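Local coordinates for E3 ubiquitin-protein ligase TRIM65 (PDB 7JL4) that promotes ubiquitin transfer to target proteins as a RING-type E3 ligase in innate immunity, autophagy and miRNA control, seen here as its isolated PRY-SPRY domain, at residues 87-93 / 171-177; 110-114 / 166-170. All blocks are in the same frame, centred on the assembly; numbering follows the deposited sequence.

Overall arrangement
Both contacts lie in the PRY-SPRY domain, a sandwich of two antiparallel sheets, with their centres about 9 Å apart. Contact 1 pairs strands 84-89 and 175-180 within the six-stranded sheet. Contact 2 spans the sandwich, from strand 111-116 of that sheet to strand 161-167 at the edge of the seven-stranded one, and is nested in the chain loop that contact 1 closes. Strands 84-89 and 111-116 are neighbours, with probable hydrogen bonds Val88 N to Trp112 O (3.0 Å) and Tyr90 N to Ser110 O (2.8 Å). Tyr90 OH also packs 3.3 Å from Phe170 CA. A glycerol lies about 4 Å from the Thr175 side chain, probably carried over from crystallisation.

Contact 1 of 2, residues 87-93 / 171-177; sequences GVSYPQL and NQPLTPV
Leu174 (chi1 m, chi2 t) forms the apolar centre: its CD2 lies 4.0 Å from Val88 CG2 and 3.8 Å from Tyr90 CD1. Val88 and Leu174 also touch Met142 and Leu144 of the opposing sheet, so this side faces the interior of the SPRY beta-sandwich, in whose six-stranded sheet 84-89 and 175-180 are adjacent antiparallel strands. On the face bearing Ser89 and Val177, Leu93 CD2 meets Val177 CG2 at 4.0 Å. The axes of 87-89 and 175-177 approach to 4.3 Å, their directions 133° apart. Gly87-Val177 and Ser89-Thr175 are hydrogen-bonded pairs flanking non-hydrogen-bonded Val88-Pro176 (CA-CA 4.2 Å), a position compatible with proline's missing NH. Ser89 N to Thr175 O is 3.0 Å, Thr175 N to Ser89 O 2.9 Å and Val177 N to Gly87 O 2.9 Å; Gly87 N to Val177 O, 2.9 Å, is weak. A type I turn spans Tyr90-Leu93. Asn171 N donates to Tyr90 OH (3.1 Å; Tyr90 chi1 m). Backbone hydrogen bonds thus hold the strands in register, while beyond the last bridge a side-chain hydroxyl holds the loop at Asn171.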
ATOM      1  N   GLY A  87      -0.516  -1.255   2.429  1.00 18.74           N
ATOM      2  CA  GLY A  87      -1.347  -1.482   3.595  1.00 18.87           C
ATOM      3  C   GLY A  87      -2.282  -0.329   3.891  1.00 18.89           C
ATOM      4  O   GLY A  87      -2.366   0.647   3.141  1.00 19.40           O
ATOM      5  N   VAL A  88      -3.000  -0.469   5.004  1.00 18.48           N
ATOM      6  CA  VAL A  88      -3.822   0.601   5.565  1.00 21.76           C
ATOM      7  C   VAL A  88      -3.590   0.639   7.070  1.00 21.75           C
ATOM      8  O   VAL A  88      -3.231  -0.375   7.683  1.00 21.27           O
ATOM      9  CB  VAL A  88      -5.315   0.392   5.254  1.00 18.62           C
ATOM     10  CG1 VAL A  88      -5.558   0.549   3.748  1.00 16.67           C
ATOM     11  CG2 VAL A  88      -5.773  -0.958   5.745  1.00 18.21           C
ATOM     12  N   SER A  89      -3.793   1.815   7.673  1.00 18.18           N
ATOM     13  CA  SER A  89      -3.588   1.972   9.109  1.00 22.81           C
ATOM     14  C   SER A  89      -4.604   2.932   9.702  1.00 24.61           C
ATOM     15  O   SER A  89      -5.113   3.825   9.022  1.00 18.53           O
ATOM     16  CB  SER A  89      -2.199   2.535   9.444  1.00 25.16           C
ATOM     17  OG  SER A  89      -2.087   3.879   8.968  1.00 30.31           O
ATOM     18  N   TYR A  90      -4.835   2.767  11.010  1.00 22.82           N
ATOM     19  CA  TYR A  90      -5.509   3.764  11.810  1.00 25.39           C
ATOM     20  C   TYR A  90      -4.577   4.959  11.969  1.00 27.91           C
ATOM     21  O   TYR A  90      -3.378   4.853  11.694  1.00 28.04           O
ATOM     22  CB  TYR A  90      -5.860   3.189  13.179  1.00 23.45           C
ATOM     23  CG  TYR A  90      -6.930   2.122  13.165  1.00 24.49           C
ATOM     24  CD1 TYR A  90      -7.941   2.109  12.189  1.00 22.61           C
ATOM     25  CD2 TYR A  90      -6.943   1.136  14.149  1.00 28.19           C
ATOM     26  CE1 TYR A  90      -8.953   1.118  12.201  1.00 24.20           C
ATOM     27  CE2 TYR A  90      -7.935   0.163  14.185  1.00 27.11           C
ATOM     28  CZ  TYR A  90      -8.920   0.137  13.214  1.00 29.05           C
ATOM     29  OH  TYR A  90      -9.868  -0.861  13.313  1.00 28.09           O
ATOM     30  N   PRO A  91      -5.095   6.103  12.429  1.00 31.18           N
ATOM     31  CA  PRO A  91      -4.238   7.291  12.598  1.00 37.22           C
ATOM     32  C   PRO A  91      -3.072   7.130  13.575  1.00 37.69           C
ATOM     33  O   PRO A  91      -2.150   7.952  13.536  1.00 48.54           O
ATOM     34  CB  PRO A  91      -5.221   8.359  13.105  1.00 36.30           C
ATOM     35  CG  PRO A  91      -6.570   7.915  12.598  1.00 33.79           C
ATOM     36  CD  PRO A  91      -6.531   6.417  12.640  1.00 29.82           C
ATOM     37  N   GLN A  92      -3.075   6.142  14.468  1.00 35.34           N
ATOM     38  CA  GLN A  92      -2.047   6.094  15.505  1.00 39.91           C
ATOM     39  C   GLN A  92      -0.753   5.414  15.063  1.00 41.92           C
ATOM     40  O   GLN A  92       0.143   5.236  15.895  1.00 39.10           O
ATOM     41  CB  GLN A  92      -2.570   5.396  16.759  1.00 41.02           C
ATOM     42  N   LEU A  93      -0.625   5.039  13.799  1.00 39.69           N
ATOM     43  CA  LEU A  93       0.552   4.294  13.369  1.00 33.88           C
ATOM     44  C   LEU A  93       1.815   5.091  13.677  1.00 35.84           C
ATOM     45  O   LEU A  93       1.917   6.254  13.268  1.00 33.84           O
ATOM     46  CB  LEU A  93       0.481   3.968  11.879  1.00 34.95           C
ATOM     47  CG  LEU A  93       1.636   3.137  11.322  1.00 31.90           C
ATOM     48  CD1 LEU A  93       1.605   1.714  11.893  1.00 34.72           C
ATOM     49  CD2 LEU A  93       1.599   3.090   9.795  1.00 27.49           C
ATOM     50  N   ASN A 171     -12.689   0.442  13.352  1.00 34.48           N
ATOM     51  CA  ASN A 171     -13.335   1.395  14.259  1.00 28.40           C
ATOM     52  C   ASN A 171     -12.752   2.805  14.218  1.00 33.58           C
ATOM     53  O   ASN A 171     -13.108   3.637  15.073  1.00 40.93           O
ATOM     54  CB  ASN A 171     -13.314   0.875  15.700  1.00 32.94           C
ATOM     55  CG  ASN A 171     -11.905   0.755  16.280  1.00 39.84           C
ATOM     56  OD1 ASN A 171     -10.916   1.188  15.684  1.00 34.56           O
ATOM     57  ND2 ASN A 171     -11.821   0.186  17.476  1.00 46.75           N
ATOM     58  N   GLN A 172     -11.892   3.094  13.255  1.00 26.19           N
ATOM     59  CA  GLN A 172     -11.349   4.408  12.958  1.00 27.01           C
ATOM     60  C   GLN A 172     -11.183   4.467  11.452  1.00 27.99           C
ATOM     61  O   GLN A 172     -11.159   3.421  10.793  1.00 23.17           O
ATOM     62  CB  GLN A 172      -9.990   4.642  13.632  1.00 24.81           C
ATOM     63  CG  GLN A 172     -10.097   5.194  15.028  1.00 37.77           C
ATOM     64  CD  GLN A 172      -8.766   5.336  15.713  1.00 35.53           C
ATOM     65  OE1 GLN A 172      -8.096   4.353  16.037  1.00 40.43           O
ATOM     66  NE2 GLN A 172      -8.341   6.581  15.893  1.00 42.29           N
ATOM     67  N   PRO A 173     -11.065   5.672  10.876  1.00 18.28           N
ATOM     68  CA  PRO A 173     -10.732   5.787   9.447  1.00 18.98           C
ATOM     69  C   PRO A 173      -9.398   5.139   9.119  1.00 23.71           C
ATOM     70  O   PRO A 173      -8.462   5.165   9.920  1.00 21.10           O
ATOM     71  CB  PRO A 173     -10.666   7.304   9.218  1.00 23.05           C
ATOM     72  CG  PRO A 173     -11.565   7.890  10.297  1.00 34.33           C
ATOM     73  CD  PRO A 173     -11.301   6.987  11.503  1.00 27.95           C
ATOM     74  N   LEU A 174      -9.317   4.558   7.920  1.00 23.28           N
ATOM     75  CA  LEU A 174      -8.116   3.867   7.444  1.00 21.25           C
ATOM     76  C   LEU A 174      -7.432   4.699   6.370  1.00 24.70           C
ATOM     77  O   LEU A 174      -8.086   5.159   5.415  1.00 21.63           O
ATOM     78  CB  LEU A 174      -8.449   2.497   6.856  1.00 14.75           C
ATOM     79  CG  LEU A 174      -8.970   1.488   7.849  1.00 19.34           C
ATOM     80  CD1 LEU A 174      -9.678   0.410   7.082  1.00 20.24           C
ATOM     81  CD2 LEU A 174      -7.776   0.890   8.621  1.00 22.23           C
ATOM     82  N   THR A 175      -6.128   4.885   6.521  1.00 19.01           N
ATOM     83  CA  THR A 175      -5.323   5.614   5.542  1.00 21.70           C
ATOM     84  C   THR A 175      -4.374   4.653   4.845  1.00 21.74           C
ATOM     85  O   THR A 175      -3.659   3.916   5.538  1.00 20.11           O
ATOM     86  CB  THR A 175      -4.516   6.721   6.251  1.00 25.22           C
ATOM     87  OG1 THR A 175      -5.414   7.620   6.928  1.00 23.06           O
ATOM     88  CG2 THR A 175      -3.731   7.526   5.235  1.00 25.49           C
ATOM     89  N   PRO A 176      -4.338   4.600   3.508  1.00 16.88           N
ATOM     90  CA  PRO A 176      -3.338   3.768   2.831  1.00 16.74           C
ATOM     91  C   PRO A 176      -1.925   4.177   3.232  1.00 22.47           C
ATOM     92  O   PRO A 176      -1.619   5.371   3.362  1.00 21.64           O
ATOM     93  CB  PRO A 176      -3.582   4.052   1.343  1.00 16.38           C
ATOM     94  CG  PRO A 176      -5.021   4.558   1.260  1.00 17.02           C
ATOM     95  CD  PRO A 176      -5.222   5.318   2.557  1.00 20.17           C
ATOM     96  N   VAL A 177      -1.046   3.177   3.390  1.00 18.96           N
ATOM     97  CA  VAL A 177       0.321   3.425   3.829  1.00 19.94           C
ATOM     98  C   VAL A 177       1.217   2.365   3.188  1.00 19.95           C
ATOM     99  O   VAL A 177       0.787   1.238   2.945  1.00 17.49           O
ATOM    100  CB  VAL A 177       0.408   3.436   5.373  1.00 21.91           C
ATOM    101  CG1 VAL A 177      -0.052   2.089   5.960  1.00 18.83           C
ATOM    102  CG2 VAL A 177       1.822   3.807   5.835  1.00 29.38           C
TER

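Contact 2 of 2, residues 110-114 / 166-170; sequences SSWGL and FHALF. Unlike the reference sequence in segment 110-114: Ser110 (reference Cys).
This is an aromatic contact across the sandwich, joining strand 111-116 of the six-stranded sheet to the end of strand 161-167, an edge strand of the seven-stranded sheet, and the loop that follows. The backbones stay apart, the nearest CA pair being Trp112-Phe166 at 7.9 Å, so side chains fill the gap. Trp112 (phi/psi -141/139, chi1 m, chi2 -104°) points toward 166-170. Its five-membered ring turns an edge to the face of Phe166 (chi1 m), centroids 5.1 Å apart and planes at 68°, with Trp112 CD1 3.6 Å from Phe166 CG. The SPRY domain is a beta-sandwich, and here Trp112 of one sheet meets the edge strand of the other. Phe170 (chi1 m) directs its edge at the face of the Trp112 six-membered ring, centroids 4.9 Å, planes 74°, a second T-shaped pair; Trp112, Phe166 and Phe170 form an aromatic cluster. Ala168 CB sits 3.8 Å from Trp112 CZ2. Tyr90 and His125 also pack on the indole. One water accepts from Trp112 NE1 (2.9 Å) and donates to His167 O (2.8 Å).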
ATOM      1  N   SER A 110      -2.953  -1.860  14.696  1.00 22.67           N
ATOM      2  CA  SER A 110      -3.554  -0.682  14.047  1.00 25.23           C
ATOM      3  C   SER A 110      -3.345  -0.645  12.539  1.00 28.86           C
ATOM      4  O   SER A 110      -3.763   0.327  11.885  1.00 24.12           O
ATOM      5  CB  SER A 110      -3.002   0.606  14.678  1.00 31.12           C
ATOM      6  OG  SER A 110      -1.588   0.675  14.494  1.00 35.40           O
ATOM      7  N   SER A 111      -2.745  -1.683  11.959  1.00 23.69           N
ATOM      8  CA  SER A 111      -2.482  -1.669  10.533  1.00 20.21           C
ATOM      9  C   SER A 111      -2.510  -3.080   9.980  1.00 25.19           C
ATOM     10  O   SER A 111      -2.406  -4.071  10.714  1.00 19.28           O
ATOM     11  CB  SER A 111      -1.149  -0.981  10.242  1.00 21.56           C
ATOM     12  OG  SER A 111      -0.103  -1.657  10.890  1.00 21.42           O
ATOM     13  N   TRP A 112      -2.669  -3.152   8.667  1.00 19.95           N
ATOM     14  CA  TRP A 112      -2.760  -4.409   7.932  1.00 19.21           C
ATOM     15  C   TRP A 112      -1.991  -4.202   6.636  1.00 21.83           C
ATOM     16  O   TRP A 112      -2.128  -3.146   6.014  1.00 21.47           O
ATOM     17  CB  TRP A 112      -4.245  -4.730   7.593  1.00 20.20           C
ATOM     18  CG  TRP A 112      -5.152  -5.028   8.767  1.00 16.17           C
ATOM     19  CD1 TRP A 112      -5.603  -6.258   9.164  1.00 17.24           C
ATOM     20  CD2 TRP A 112      -5.760  -4.072   9.658  1.00 24.10           C
ATOM     21  NE1 TRP A 112      -6.454  -6.127  10.251  1.00 21.05           N
ATOM     22  CE2 TRP A 112      -6.559  -4.801  10.577  1.00 21.72           C
ATOM     23  CE3 TRP A 112      -5.730  -2.676   9.752  1.00 20.31           C
ATOM     24  CZ2 TRP A 112      -7.296  -4.178  11.592  1.00 24.02           C
ATOM     25  CZ3 TRP A 112      -6.442  -2.061  10.767  1.00 20.42           C
ATOM     26  CH2 TRP A 112      -7.217  -2.809  11.672  1.00 25.42           C
ATOM     27  N   GLY A 113      -1.212  -5.189   6.195  1.00 18.64           N
ATOM     28  CA  GLY A 113      -0.394  -4.964   5.013  1.00 20.46           C
ATOM     29  C   GLY A 113      -0.042  -6.245   4.288  1.00 23.06           C
ATOM     30  O   GLY A 113      -0.231  -7.348   4.805  1.00 19.60           O
ATOM     31  N   LEU A 114       0.404  -6.081   3.040  1.00 21.67           N
ATOM     32  CA  LEU A 114       0.865  -7.183   2.200  1.00 21.02           C
ATOM     33  C   LEU A 114       2.237  -6.789   1.696  1.00 22.72           C
ATOM     34  O   LEU A 114       2.361  -5.812   0.950  1.00 20.49           O
ATOM     35  CB  LEU A 114      -0.066  -7.436   1.007  1.00 18.42           C
ATOM     36  CG  LEU A 114       0.325  -8.681   0.190  1.00 26.79           C
ATOM     37  CD1 LEU A 114      -0.123  -9.928   0.907  1.00 21.16           C
ATOM     38  CD2 LEU A 114      -0.251  -8.652  -1.213  1.00 27.84           C
ATOM     39  N   PHE A 166      -8.154 -10.028   4.835  1.00 22.09           N
ATOM     40  CA  PHE A 166      -8.325  -9.794   6.265  1.00 22.89           C
ATOM     41  C   PHE A 166      -9.763  -9.397   6.561  1.00 24.81           C
ATOM     42  O   PHE A 166     -10.392  -8.676   5.778  1.00 21.81           O
ATOM     43  CB  PHE A 166      -7.431  -8.656   6.766  1.00 21.96           C
ATOM     44  CG  PHE A 166      -5.959  -8.962   6.748  1.00 23.76           C
ATOM     45  CD1 PHE A 166      -5.396  -9.722   7.762  1.00 24.73           C
ATOM     46  CD2 PHE A 166      -5.128  -8.412   5.772  1.00 21.60           C
ATOM     47  CE1 PHE A 166      -4.013  -9.976   7.775  1.00 23.67           C
ATOM     48  CE2 PHE A 166      -3.739  -8.654   5.790  1.00 24.15           C
ATOM     49  CZ  PHE A 166      -3.205  -9.431   6.787  1.00 23.62           C
ATOM     50  N   HIS A 167     -10.260  -9.824   7.723  1.00 24.92           N
ATOM     51  CA  HIS A 167     -11.530  -9.338   8.249  1.00 28.22           C
ATOM     52  C   HIS A 167     -11.297  -8.600   9.558  1.00 30.45           C
ATOM     53  O   HIS A 167     -10.468  -9.011  10.367  1.00 25.82           O
ATOM     54  CB  HIS A 167     -12.526 -10.460   8.483  1.00 29.56           C
ATOM     55  CG  HIS A 167     -13.842  -9.965   8.993  1.00 36.96           C
ATOM     56  ND1 HIS A 167     -14.324 -10.284  10.242  1.00 44.07           N
ATOM     57  CD2 HIS A 167     -14.763  -9.144   8.434  1.00 31.47           C
ATOM     58  CE1 HIS A 167     -15.496  -9.696  10.423  1.00 42.26           C
ATOM     59  NE2 HIS A 167     -15.779  -8.991   9.343  1.00 33.55           N
ATOM     60  N   ALA A 168     -12.025  -7.506   9.768  1.00 26.12           N
ATOM     61  CA  ALA A 168     -11.877  -6.738  10.998  1.00 27.49           C
ATOM     62  C   ALA A 168     -13.115  -5.883  11.179  1.00 35.94           C
ATOM     63  O   ALA A 168     -13.777  -5.526  10.209  1.00 29.28           O
ATOM     64  CB  ALA A 168     -10.651  -5.827  10.961  1.00 24.55           C
ATOM     65  N   LEU A 169     -13.382  -5.503  12.424  1.00 27.06           N
ATOM     66  CA  LEU A 169     -14.421  -4.508  12.706  1.00 32.71           C
ATOM     67  C   LEU A 169     -13.734  -3.152  12.828  1.00 28.17           C
ATOM     68  O   LEU A 169     -13.446  -2.665  13.920  1.00 36.51           O
ATOM     69  CB  LEU A 169     -15.184  -4.892  13.963  1.00 43.47           C
ATOM     70  CG  LEU A 169     -15.874  -6.260  13.863  1.00 43.89           C
ATOM     71  CD1 LEU A 169     -16.950  -6.397  14.920  1.00 52.18           C
ATOM     72  CD2 LEU A 169     -16.482  -6.471  12.472  1.00 49.10           C
ATOM     73  N   PHE A 170     -13.455  -2.544  11.675  1.00 24.98           N
ATOM     74  CA  PHE A 170     -12.676  -1.308  11.638  1.00 25.58           C
ATOM     75  C   PHE A 170     -13.392  -0.200  12.406  1.00 36.26           C
ATOM     76  O   PHE A 170     -14.567   0.069  12.158  1.00 38.28           O
ATOM     77  CB  PHE A 170     -12.444  -0.884  10.186  1.00 24.18           C
ATOM     78  CG  PHE A 170     -11.640  -1.873   9.384  1.00 26.93           C
ATOM     79  CD1 PHE A 170     -10.288  -2.059   9.644  1.00 24.65           C
ATOM     80  CD2 PHE A 170     -12.236  -2.604   8.371  1.00 26.22           C
ATOM     81  CE1 PHE A 170      -9.520  -2.968   8.884  1.00 24.73           C
ATOM     82  CE2 PHE A 170     -11.495  -3.531   7.614  1.00 27.97           C
ATOM     83  CZ  PHE A 170     -10.135  -3.713   7.874  1.00 26.76           C
TER
HETATM   84  O   HOH W   1      -7.933  -8.334  11.323  1.00 25.11           O